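Local coordinates for ferrichrome ABC transporter substrate-binding protein (Staphylococcus pseudintermedius, PDB 5FLY) that binds ferrichrome, an iron-carrying hydroxamate siderophore, and probably hands it to an ABC transporter for import, at residues Y171-G176 / V181-F186; S255-N260 / R269-K274; E115-M120 / N260-L265. All blocks are in the same frame, centred on the assembly; numbering follows the deposited sequence.

How the contacts relate
The three contacts illustrate how a two-lobed binding protein joins its pocket-lining loops to the neighbouring helices 179-185, 262-278 and 113-124. Contacts 1 and 2, with centres about 11 Å apart, both border the bound polyethylene glycol and bring Tyr171, Trp175, Trp258 and Tyr259 to it; they meet behind the pocket, where Leu272 CD1 lies 3.8 Å from Leu182 CG. The centre of contact 3 sits about 13 Å from that of contact 1 and 14 Å from that of contact 2. It shares Asn260 and helix 262-278 with contact 2, and Tyr259 O packs 3.2 Å from Thr264 CG2. Contacts 1 and 3 approach at two amides, Asn174 ND2 lying 3.8 Å from Asn260 ND2.

Contact 1 (Y171-G176 / V181-F186); sequences YGKNWG and VLYQAF. With 7PG (2,5,8,11,14,17,20,23-octaoxapentacosan-25-ol), chain P.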
loop_
_atom_site.group_PDB
_atom_site.type_symbol
_atom_site.label_atom_id
_atom_site.label_comp_id
_atom_site.label_asym_id
_atom_site.label_seq_id
_atom_site.Cartn_x
_atom_site.Cartn_y
_atom_site.Cartn_z
ATOM N N TYR A 171 3.975 5.490 9.779
ATOM C CA TYR A 171 2.732 4.848 9.315
ATOM C C TYR A 171 2.007 4.002 10.341
ATOM O O TYR A 171 2.618 3.438 11.255
ATOM C CB TYR A 171 3.052 4.019 8.069
ATOM C CG TYR A 171 3.576 4.931 7.004
ATOM C CD1 TYR A 171 2.721 5.815 6.363
ATOM C CD2 TYR A 171 4.933 4.989 6.706
ATOM C CE1 TYR A 171 3.192 6.704 5.422
ATOM C CE2 TYR A 171 5.410 5.877 5.764
ATOM C CZ TYR A 171 4.528 6.731 5.123
ATOM O OH TYR A 171 4.962 7.632 4.185
ATOM N N GLY A 172 0.682 3.999 10.210
ATOM C CA GLY A 172 -0.180 3.061 10.899
ATOM C C GLY A 172 -0.106 1.672 10.285
ATOM O O GLY A 172 0.780 1.394 9.481
ATOM N N LYS A 173 -1.045 0.790 10.637
ATOM C CA LYS A 173 -0.930 -0.605 10.222
ATOM C C LYS A 173 -1.339 -0.887 8.771
ATOM O O LYS A 173 -1.111 -1.991 8.283
ATOM C CB LYS A 173 -1.746 -1.497 11.164
ATOM C CG LYS A 173 -1.246 -1.446 12.606
ATOM C CD LYS A 173 -1.901 -2.521 13.483
ATOM C CE LYS A 173 -1.314 -2.530 14.898
ATOM N NZ LYS A 173 -1.636 -1.262 15.630
ATOM N N ASN A 174 -1.912 0.084 8.069
ATOM C CA ASN A 174 -2.398 -0.177 6.710
ATOM C C ASN A 174 -2.246 1.052 5.813
ATOM O O ASN A 174 -3.236 1.550 5.265
ATOM C CB ASN A 174 -3.876 -0.635 6.777
ATOM C CG ASN A 174 -4.304 -1.487 5.579
ATOM O OD1 ASN A 174 -4.381 -2.714 5.674
ATOM N ND2 ASN A 174 -4.637 -0.840 4.474
ATOM N N TRP A 175 -1.011 1.530 5.647
ATOM C CA TRP A 175 -0.752 2.653 4.747
ATOM C C TRP A 175 0.447 2.389 3.830
ATOM O O TRP A 175 1.191 3.301 3.470
ATOM C CB TRP A 175 -0.550 3.936 5.552
ATOM C CG TRP A 175 -1.118 5.123 4.836
ATOM C CD1 TRP A 175 -0.474 5.932 3.951
ATOM C CD2 TRP A 175 -2.469 5.595 4.905
ATOM N NE1 TRP A 175 -1.339 6.897 3.476
ATOM C CE2 TRP A 175 -2.566 6.712 4.049
ATOM C CE3 TRP A 175 -3.593 5.201 5.628
ATOM C CZ2 TRP A 175 -3.749 7.428 3.890
ATOM C CZ3 TRP A 175 -4.762 5.917 5.474
ATOM C CH2 TRP A 175 -4.831 7.010 4.601
ATOM N N GLY A 176 0.619 1.135 3.427
ATOM C CA GLY A 176 1.738 0.775 2.584
ATOM C C GLY A 176 3.049 0.885 3.331
ATOM O O GLY A 176 3.077 0.827 4.554
ATOM N N VAL A 181 2.496 -5.867 5.783
ATOM C CA VAL A 181 3.297 -7.062 6.006
ATOM C C VAL A 181 3.809 -7.129 7.454
ATOM O O VAL A 181 3.722 -8.177 8.101
ATOM C CB VAL A 181 4.466 -7.125 5.015
ATOM C CG1 VAL A 181 5.449 -8.232 5.409
ATOM C CG2 VAL A 181 3.935 -7.319 3.601
ATOM N N LEU A 182 4.348 -6.019 7.953
ATOM C CA LEU A 182 4.996 -5.988 9.258
ATOM C C LEU A 182 4.008 -6.140 10.414
ATOM O O LEU A 182 4.234 -6.971 11.295
ATOM C CB LEU A 182 5.796 -4.701 9.408
ATOM C CG LEU A 182 7.009 -4.602 8.482
ATOM C CD1 LEU A 182 7.532 -3.173 8.413
ATOM C CD2 LEU A 182 8.108 -5.592 8.921
ATOM N N TYR A 183 2.914 -5.378 10.398
ATOM C CA TYR A 183 1.998 -5.332 11.539
ATOM C C TYR A 183 0.848 -6.333 11.461
ATOM O O TYR A 183 0.360 -6.797 12.502
ATOM C CB TYR A 183 1.418 -3.929 11.692
ATOM C CG TYR A 183 2.465 -2.872 11.927
ATOM C CD1 TYR A 183 3.267 -2.905 13.061
ATOM C CD2 TYR A 183 2.660 -1.851 11.009
ATOM C CE1 TYR A 183 4.235 -1.916 13.292
ATOM C CE2 TYR A 183 3.629 -0.874 11.220
ATOM C CZ TYR A 183 4.404 -0.917 12.362
ATOM O OH TYR A 183 5.356 0.064 12.570
ATOM N N GLN A 184 0.382 -6.638 10.252
ATOM C CA GLN A 184 -0.748 -7.550 10.101
ATOM C C GLN A 184 -0.284 -8.959 9.746
ATOM O O GLN A 184 -0.575 -9.908 10.484
ATOM C CB GLN A 184 -1.734 -7.031 9.050
ATOM C CG GLN A 184 -2.282 -5.647 9.384
ATOM C CD GLN A 184 -3.312 -5.160 8.392
ATOM O OE1 GLN A 184 -4.317 -5.838 8.129
ATOM N NE2 GLN A 184 -3.055 -3.991 7.794
ATOM N N ALA A 185 0.417 -9.108 8.627
ATOM C CA ALA A 185 0.828 -10.440 8.165
ATOM C C ALA A 185 1.845 -11.094 9.117
ATOM O O ALA A 185 1.709 -12.280 9.438
ATOM C CB ALA A 185 1.401 -10.368 6.756
ATOM N N PHE A 186 2.864 -10.343 9.548
ATOM C CA PHE A 186 3.892 -10.887 10.445
ATOM C C PHE A 186 3.526 -10.695 11.924
ATOM O O PHE A 186 4.142 -11.312 12.802
ATOM C CB PHE A 186 5.270 -10.239 10.223
ATOM C CG PHE A 186 5.934 -10.553 8.899
ATOM C CD1 PHE A 186 5.484 -11.562 8.067
ATOM C CD2 PHE A 186 7.044 -9.803 8.496
ATOM C CE1 PHE A 186 6.135 -11.813 6.846
ATOM C CE2 PHE A 186 7.694 -10.062 7.289
ATOM C CZ PHE A 186 7.233 -11.060 6.466
HETATM C C2 7PG P . 2.727 7.529 -3.384
HETATM O O1 7PG P . 4.002 8.106 -3.320
HETATM C C3 7PG P . 4.376 8.487 -2.027
HETATM C C4 7PG P . 4.184 9.990 -1.848
HETATM O O2 7PG P . 4.877 10.454 -0.721
HETATM C C5 7PG P . 4.592 9.770 0.464
HETATM C C6 7PG P . 4.584 10.710 1.666
HETATM O O3 7PG P . 3.616 10.281 2.586
HETATM C C7 7PG P . 2.310 10.740 2.372
HETATM C C8 7PG P . 1.346 9.934 3.247
HETATM O O4 7PG P . -0.004 10.236 2.995
HETATM C C9 7PG P . -0.412 10.019 1.680
HETATM C C10 7PG P . -1.900 9.688 1.546
HETATM O O5 7PG P . -2.019 8.833 0.437
HETATM C C11 7PG P . -3.227 8.140 0.269
HETATM C C12 7PG P . -2.978 6.903 -0.599
HETATM O O6 7PG P . -3.282 5.730 0.114
HETATM C C13 7PG P . -2.215 5.032 0.696
HETATM C C14 7PG P . -1.355 4.387 -0.386
HETATM O O7 7PG P . -1.024 3.091 0.022
HETATM C C15 7PG P . -0.815 2.175 -1.020
HETATM O O HOH W 1 5.205 2.490 11.376
#
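One amide nitrogen, Gln184 NE2, serves two acceptors of the loop 171-176. It donates to Lys173 O and to Asn174 OD1, each at 2.8 Å, and both acceptors lie close to the plane of the glutamine amide, so each N-H has its own acceptor. The acceptors are used differently: NE2 stands well above the Lys173 carbonyl plane, yet is tilted only 16° from that of Asn174. An extended chain beyond CG carries the glutamine amide across to the loop. Asn174 OD1 also accepts from Tyr113 N, so this oxygen is gripped twice.

One residue before Gln184, Tyr183 crosses Lys173 at about a right angle, with Lys173 CG 3.8 Å from Tyr183 CB. At the hydroxyl end of the Tyr183 ring, a water donates to Tyr171 O at 2.8 Å and to Tyr183 OH at 2.7 Å; the hydroxyl is also bonded to Val158 O. Tyr171 OH is hydrogen-bonded to Glu162 OE1 and lies 3.4 Å from polyether O3. On the pocket side, the glycol lays C13 over one face of Trp175. The arrangement is a strand-loop-helix connection lining the glycol-filled cleft, probably the siderophore site, of a class III solute-binding protein.

Contact 2 (S255-N260 / R269-K274); sequences SVYWYN and RKDLKK. With 7PG (2,5,8,11,14,17,20,23-octaoxapentacosan-25-ol), chain P.
Tyr257 reaches helix 262-278 with its hydroxyl, which donates to Asp271 OD2 over a short 2.5 Å. The carboxylate offers its anti lone pair, the one turned away from OD1, and its plane stands 71° from that of the ring. Leu272 fills the place beside this bond: its CG lies in the plane of the ring at the edge, 3.7 Å from Tyr257 CE2, with CD2 alongside. The phenol is thus held through a polar tip and an apolar flank on successive residues of one helix.

Asp271 can face the phenol because its CG is anti to the backbone N (chi1 -175°). Gln275 NE2, one turn on, also bonds OD2, while Lys274 NZ makes a long salt bridge to OD1; both would tend to favour the charged carboxylate. This packing joins the short helix 254-257, which follows strand 249-253 of the mixed sheet, to the C-terminal helix 262-278 of the class III binding-protein fold.

Just beyond Tyr257 the chain turns into the ligand pocket. Polyether O1 sits over the centre of the Trp258 ring, 3.5 Å above its plane, and Ser255 CA backs the opposite face. Trp258 NE1 bonds Glu162 OE2, which, with the two covered faces, would restrict the rotation of the indole. Trp258 O comes within 3.3 Å of C15 of the glycol, next to Tyr259.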
loop_
_atom_site.group_PDB
_atom_site.type_symbol
_atom_site.label_atom_id
_atom_site.label_comp_id
_atom_site.label_asym_id
_atom_site.label_seq_id
_atom_site.Cartn_x
_atom_site.Cartn_y
_atom_site.Cartn_z
ATOM N N SER A 255 10.162 3.405 -3.397
ATOM C CA SER A 255 9.395 3.294 -4.643
ATOM C C SER A 255 8.860 1.877 -4.815
ATOM O O SER A 255 7.840 1.684 -5.468
ATOM C CB SER A 255 10.236 3.701 -5.850
ATOM O OG SER A 255 11.240 2.751 -6.158
ATOM N N VAL A 256 9.558 0.901 -4.234
ATOM C CA VAL A 256 9.091 -0.478 -4.243
ATOM C C VAL A 256 8.014 -0.677 -3.184
ATOM O O VAL A 256 7.043 -1.400 -3.398
ATOM C CB VAL A 256 10.261 -1.459 -3.988
ATOM C CG1 VAL A 256 9.753 -2.871 -3.672
ATOM C CG2 VAL A 256 11.184 -1.492 -5.191
ATOM N N TYR A 257 8.190 -0.024 -2.039
ATOM C CA TYR A 257 7.387 -0.300 -0.840
ATOM C C TYR A 257 6.093 0.511 -0.683
ATOM O O TYR A 257 5.318 0.245 0.234
ATOM C CB TYR A 257 8.258 -0.075 0.401
ATOM C CG TYR A 257 9.049 -1.284 0.834
ATOM C CD1 TYR A 257 10.123 -1.755 0.081
ATOM C CD2 TYR A 257 8.718 -1.962 1.992
ATOM C CE1 TYR A 257 10.835 -2.867 0.477
ATOM C CE2 TYR A 257 9.421 -3.076 2.393
ATOM C CZ TYR A 257 10.484 -3.519 1.627
ATOM O OH TYR A 257 11.197 -4.619 2.020
ATOM N N TRP A 258 5.852 1.498 -1.539
ATOM C CA TRP A 258 4.684 2.361 -1.339
ATOM C C TRP A 258 3.358 1.607 -1.335
ATOM O O TRP A 258 2.454 1.961 -0.581
ATOM C CB TRP A 258 4.591 3.441 -2.412
ATOM C CG TRP A 258 5.543 4.570 -2.241
ATOM C CD1 TRP A 258 5.955 5.131 -1.065
ATOM C CD2 TRP A 258 6.228 5.262 -3.286
ATOM N NE1 TRP A 258 6.857 6.140 -1.320
ATOM C CE2 TRP A 258 7.040 6.238 -2.678
ATOM C CE3 TRP A 258 6.231 5.153 -4.689
ATOM C CZ2 TRP A 258 7.845 7.099 -3.415
ATOM C CZ3 TRP A 258 7.042 6.017 -5.421
ATOM C CH2 TRP A 258 7.834 6.971 -4.782
ATOM N N TYR A 259 3.224 0.608 -2.201
ATOM C CA TYR A 259 1.912 -0.000 -2.466
ATOM C C TYR A 259 1.633 -1.254 -1.611
ATOM O O TYR A 259 2.512 -1.738 -0.895
ATOM C CB TYR A 259 1.801 -0.290 -3.977
ATOM C CG TYR A 259 1.810 1.018 -4.742
ATOM C CD1 TYR A 259 0.690 1.831 -4.737
ATOM C CD2 TYR A 259 2.945 1.471 -5.399
ATOM C CE1 TYR A 259 0.677 3.047 -5.391
ATOM C CE2 TYR A 259 2.944 2.703 -6.057
ATOM C CZ TYR A 259 1.806 3.480 -6.038
ATOM O OH TYR A 259 1.779 4.699 -6.677
ATOM N N ASN A 260 0.396 -1.752 -1.659
ATOM C CA ASN A 260 0.014 -2.931 -0.883
ATOM C C ASN A 260 -0.817 -3.919 -1.701
ATOM O O ASN A 260 -1.585 -4.697 -1.155
ATOM C CB ASN A 260 -0.733 -2.529 0.412
ATOM C CG ASN A 260 -2.026 -1.739 0.169
ATOM O OD1 ASN A 260 -2.524 -1.626 -0.947
ATOM N ND2 ASN A 260 -2.577 -1.191 1.248
ATOM N N ARG A 269 7.324 -8.806 1.200
ATOM C CA ARG A 269 7.317 -9.901 2.160
ATOM C C ARG A 269 8.690 -10.540 2.130
ATOM O O ARG A 269 9.315 -10.761 3.164
ATOM C CB ARG A 269 6.249 -10.945 1.832
ATOM C CG ARG A 269 6.185 -12.099 2.815
ATOM C CD ARG A 269 5.473 -13.333 2.239
ATOM N NE ARG A 269 6.129 -13.836 1.033
ATOM C CZ ARG A 269 7.229 -14.585 1.024
ATOM N NH1 ARG A 269 7.806 -14.947 2.154
ATOM N NH2 ARG A 269 7.761 -14.963 -0.130
ATOM N N LYS A 270 9.157 -10.816 0.922
ATOM C CA LYS A 270 10.428 -11.508 0.744
ATOM C C LYS A 270 11.585 -10.677 1.263
ATOM O O LYS A 270 12.464 -11.181 1.988
ATOM C CB LYS A 270 10.639 -11.843 -0.735
ATOM C CG LYS A 270 11.695 -12.887 -1.005
ATOM C CD LYS A 270 11.839 -13.158 -2.496
ATOM C CE LYS A 270 10.599 -13.804 -3.100
ATOM N NZ LYS A 270 10.781 -14.070 -4.560
ATOM N N ASP A 271 11.583 -9.400 0.901
ATOM C CA ASP A 271 12.682 -8.505 1.253
ATOM C C ASP A 271 12.713 -8.275 2.759
ATOM O O ASP A 271 13.772 -8.313 3.369
ATOM C CB ASP A 271 12.553 -7.174 0.522
ATOM C CG ASP A 271 13.744 -6.256 0.764
ATOM O OD1 ASP A 271 14.889 -6.695 0.511
ATOM O OD2 ASP A 271 13.548 -5.110 1.220
ATOM N N LEU A 272 11.549 -8.036 3.356
ATOM C CA LEU A 272 11.483 -7.764 4.785
ATOM C C LEU A 272 11.902 -8.978 5.583
ATOM O O LEU A 272 12.629 -8.861 6.558
ATOM C CB LEU A 272 10.081 -7.333 5.208
ATOM C CG LEU A 272 9.699 -5.917 4.812
ATOM C CD1 LEU A 272 8.227 -5.709 5.111
ATOM C CD2 LEU A 272 10.576 -4.905 5.545
ATOM N N LYS A 273 11.426 -10.147 5.182
ATOM C CA LYS A 273 11.815 -11.354 5.890
ATOM C C LYS A 273 13.327 -11.528 5.849
ATOM O O LYS A 273 13.949 -11.818 6.875
ATOM C CB LYS A 273 11.141 -12.595 5.310
ATOM C CG LYS A 273 11.451 -13.864 6.102
ATOM C CD LYS A 273 10.671 -15.040 5.565
ATOM C CE LYS A 273 10.824 -16.273 6.440
ATOM N NZ LYS A 273 10.071 -17.420 5.875
ATOM N N LYS A 274 13.911 -11.335 4.671
ATOM C CA LYS A 274 15.356 -11.482 4.494
ATOM C C LYS A 274 16.117 -10.527 5.407
ATOM O O LYS A 274 17.059 -10.925 6.102
ATOM C CB LYS A 274 15.759 -11.240 3.035
ATOM C CG LYS A 274 17.277 -11.214 2.814
ATOM C CD LYS A 274 17.643 -11.345 1.338
ATOM C CE LYS A 274 17.229 -10.134 0.534
ATOM N NZ LYS A 274 17.970 -8.914 0.945
HETATM C C2 7PG P . 2.727 7.529 -3.384
HETATM O O1 7PG P . 4.002 8.106 -3.320
HETATM C C3 7PG P . 4.376 8.487 -2.027
HETATM C C4 7PG P . 4.184 9.990 -1.848
HETATM O O2 7PG P . 4.877 10.454 -0.721
HETATM C C5 7PG P . 4.592 9.770 0.464
HETATM C C6 7PG P . 4.584 10.710 1.666
HETATM O O3 7PG P . 3.616 10.281 2.586
HETATM C C7 7PG P . 2.310 10.740 2.372
HETATM C C8 7PG P . 1.346 9.934 3.247
HETATM O O4 7PG P . -0.004 10.236 2.995
HETATM C C9 7PG P . -0.412 10.019 1.680
HETATM C C10 7PG P . -1.900 9.688 1.546
HETATM O O5 7PG P . -2.019 8.833 0.437
HETATM C C11 7PG P . -3.227 8.140 0.269
HETATM C C12 7PG P . -2.978 6.903 -0.599
HETATM O O6 7PG P . -3.282 5.730 0.114
HETATM C C13 7PG P . -2.215 5.032 0.696
HETATM C C14 7PG P . -1.355 4.387 -0.386
HETATM O O7 7PG P . -1.024 3.091 0.022
HETATM C C15 7PG P . -0.815 2.175 -1.020
#

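Contact 3 (E115-M120 / N260-L265); sequences EQQEAM and NDPYTL
The N-terminus of helix 262-278, with Asp261 as its N-cap, meets helix 113-124 near the centre of the molecule, where Trp133 of helix 127-152 packs against both Gln117 and Pro262. Gln116 spans the gap with CG anti to the backbone N and the chain extended beyond it, and its NE2 donates to Asn260 OD1 at 3.0 Å. The N-H points well at the oxygen, at 159°, but NE2 stands 40° out of the asparagine carbonyl plane, and the two amides are turned 59° from one another. Asn260 ND2 looks elsewhere, to Glu180 OE2.

One residue along, Gln117 folds at chi2 and sets its amide against the proline ring, Gln117 CD lying 3.6 Å from Pro262 CG. Its NE2 donates to Gly38 O, so the amide is positioned from outside the pair.

Asp261 OD2 caps the helix, taking Thr264 N at 3.0 Å and, weakly, Tyr263 N; Asp261 OD1 separately accepts from Thr264 OG1 at 2.7 Å. A carboxylate at this end of a helix is probably stabilised in its charged form, while the neighbouring asparagine has each end of its buried amide matched to a partner.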
loop_
_atom_site.group_PDB
_atom_site.type_symbol
_atom_site.label_atom_id
_atom_site.label_comp_id
_atom_site.label_asym_id
_atom_site.label_seq_id
_atom_site.Cartn_x
_atom_site.Cartn_y
_atom_site.Cartn_z
ATOM N N GLU A 115 -9.262 -7.037 2.556
ATOM C CA GLU A 115 -10.594 -6.580 2.129
ATOM C C GLU A 115 -10.514 -5.840 0.794
ATOM O O GLU A 115 -11.399 -5.920 -0.039
ATOM C CB GLU A 115 -11.203 -5.655 3.194
ATOM C CG GLU A 115 -11.432 -6.335 4.544
ATOM C CD GLU A 115 -11.868 -5.363 5.637
ATOM O OE1 GLU A 115 -11.628 -4.136 5.511
ATOM O OE2 GLU A 115 -12.467 -5.837 6.633
ATOM N N GLN A 116 -9.439 -5.089 0.613
ATOM C CA GLN A 116 -9.239 -4.348 -0.625
ATOM C C GLN A 116 -9.144 -5.300 -1.831
ATOM O O GLN A 116 -9.776 -5.089 -2.855
ATOM C CB GLN A 116 -7.978 -3.490 -0.495
ATOM C CG GLN A 116 -7.596 -2.662 -1.708
ATOM C CD GLN A 116 -6.326 -1.899 -1.449
ATOM O OE1 GLN A 116 -6.335 -0.906 -0.723
ATOM N NE2 GLN A 116 -5.210 -2.390 -1.984
ATOM N N GLN A 117 -8.375 -6.370 -1.692
ATOM C CA GLN A 117 -8.185 -7.279 -2.809
ATOM C C GLN A 117 -9.480 -8.061 -3.026
ATOM O O GLN A 117 -9.858 -8.372 -4.159
ATOM C CB GLN A 117 -6.992 -8.197 -2.559
ATOM C CG GLN A 117 -6.657 -9.120 -3.733
ATOM C CD GLN A 117 -6.323 -8.400 -5.041
ATOM O OE1 GLN A 117 -6.192 -7.185 -5.080
ATOM N NE2 GLN A 117 -6.194 -9.167 -6.120
ATOM N N GLU A 118 -10.192 -8.330 -1.940
ATOM C CA GLU A 118 -11.511 -8.953 -2.068
ATOM C C GLU A 118 -12.474 -8.064 -2.853
ATOM O O GLU A 118 -13.270 -8.559 -3.650
ATOM C CB GLU A 118 -12.079 -9.284 -0.695
ATOM C CG GLU A 118 -11.273 -10.383 -0.019
ATOM C CD GLU A 118 -11.672 -10.670 1.418
ATOM O OE1 GLU A 118 -12.191 -9.758 2.104
ATOM O OE2 GLU A 118 -11.457 -11.825 1.852
ATOM N N ALA A 119 -12.395 -6.754 -2.647
ATOM C CA ALA A 119 -13.186 -5.820 -3.441
ATOM C C ALA A 119 -12.802 -5.881 -4.927
ATOM O O ALA A 119 -13.666 -5.819 -5.796
ATOM C CB ALA A 119 -13.022 -4.409 -2.927
ATOM N N MET A 120 -11.508 -6.008 -5.224
ATOM C CA MET A 120 -11.072 -6.125 -6.607
ATOM C C MET A 120 -11.638 -7.391 -7.221
ATOM O O MET A 120 -12.114 -7.363 -8.350
ATOM C CB MET A 120 -9.540 -6.118 -6.718
ATOM C CG MET A 120 -8.888 -4.863 -6.111
ATOM S SD MET A 120 -9.406 -3.290 -6.793
ATOM C CE MET A 120 -10.622 -2.787 -5.556
ATOM N N ASN A 260 0.396 -1.752 -1.659
ATOM C CA ASN A 260 0.014 -2.931 -0.883
ATOM C C ASN A 260 -0.817 -3.919 -1.701
ATOM O O ASN A 260 -1.585 -4.697 -1.155
ATOM C CB ASN A 260 -0.733 -2.529 0.412
ATOM C CG ASN A 260 -2.026 -1.739 0.169
ATOM O OD1 ASN A 260 -2.524 -1.626 -0.947
ATOM N ND2 ASN A 260 -2.577 -1.191 1.248
ATOM N N ASP A 261 -0.644 -3.861 -3.019
ATOM C CA ASP A 261 -1.213 -4.845 -3.942
ATOM C C ASP A 261 -0.469 -6.194 -3.857
ATOM O O ASP A 261 0.652 -6.268 -3.350
ATOM C CB ASP A 261 -1.114 -4.303 -5.351
ATOM C CG ASP A 261 0.318 -4.134 -5.764
ATOM O OD1 ASP A 261 0.906 -3.082 -5.422
ATOM O OD2 ASP A 261 0.885 -5.096 -6.354
ATOM N N PRO A 262 -1.057 -7.267 -4.410
ATOM C CA PRO A 262 -0.394 -8.583 -4.320
ATOM C C PRO A 262 1.024 -8.648 -4.908
ATOM O O PRO A 262 1.829 -9.417 -4.372
ATOM C CB PRO A 262 -1.349 -9.507 -5.090
ATOM C CG PRO A 262 -2.715 -8.827 -4.931
ATOM C CD PRO A 262 -2.420 -7.358 -4.963
ATOM N N TYR A 263 1.335 -7.925 -5.986
ATOM C CA TYR A 263 2.693 -7.969 -6.541
ATOM C C TYR A 263 3.659 -7.356 -5.535
ATOM O O TYR A 263 4.680 -7.936 -5.204
ATOM C CB TYR A 263 2.796 -7.222 -7.873
ATOM C CG TYR A 263 2.039 -7.842 -9.016
ATOM C CD1 TYR A 263 2.566 -8.918 -9.724
ATOM C CD2 TYR A 263 0.810 -7.323 -9.419
ATOM C CE1 TYR A 263 1.873 -9.477 -10.785
ATOM C CE2 TYR A 263 0.116 -7.861 -10.479
ATOM C CZ TYR A 263 0.646 -8.945 -11.157
ATOM O OH TYR A 263 -0.040 -9.503 -12.221
ATOM N N THR A 264 3.302 -6.182 -5.031
ATOM C CA THR A 264 4.152 -5.473 -4.086
ATOM C C THR A 264 4.271 -6.267 -2.802
ATOM O O THR A 264 5.356 -6.350 -2.226
ATOM C CB THR A 264 3.619 -4.062 -3.774
ATOM O OG1 THR A 264 3.566 -3.287 -4.982
ATOM C CG2 THR A 264 4.527 -3.376 -2.778
ATOM N N LEU A 265 3.161 -6.859 -2.366
ATOM C CA LEU A 265 3.145 -7.673 -1.155
ATOM C C LEU A 265 4.136 -8.831 -1.267
ATOM O O LEU A 265 4.890 -9.086 -0.335
ATOM C CB LEU A 265 1.732 -8.188 -0.867
ATOM C CG LEU A 265 0.692 -7.185 -0.363
ATOM C CD1 LEU A 265 -0.717 -7.818 -0.377
ATOM C CD2 LEU A 265 1.025 -6.656 1.028
#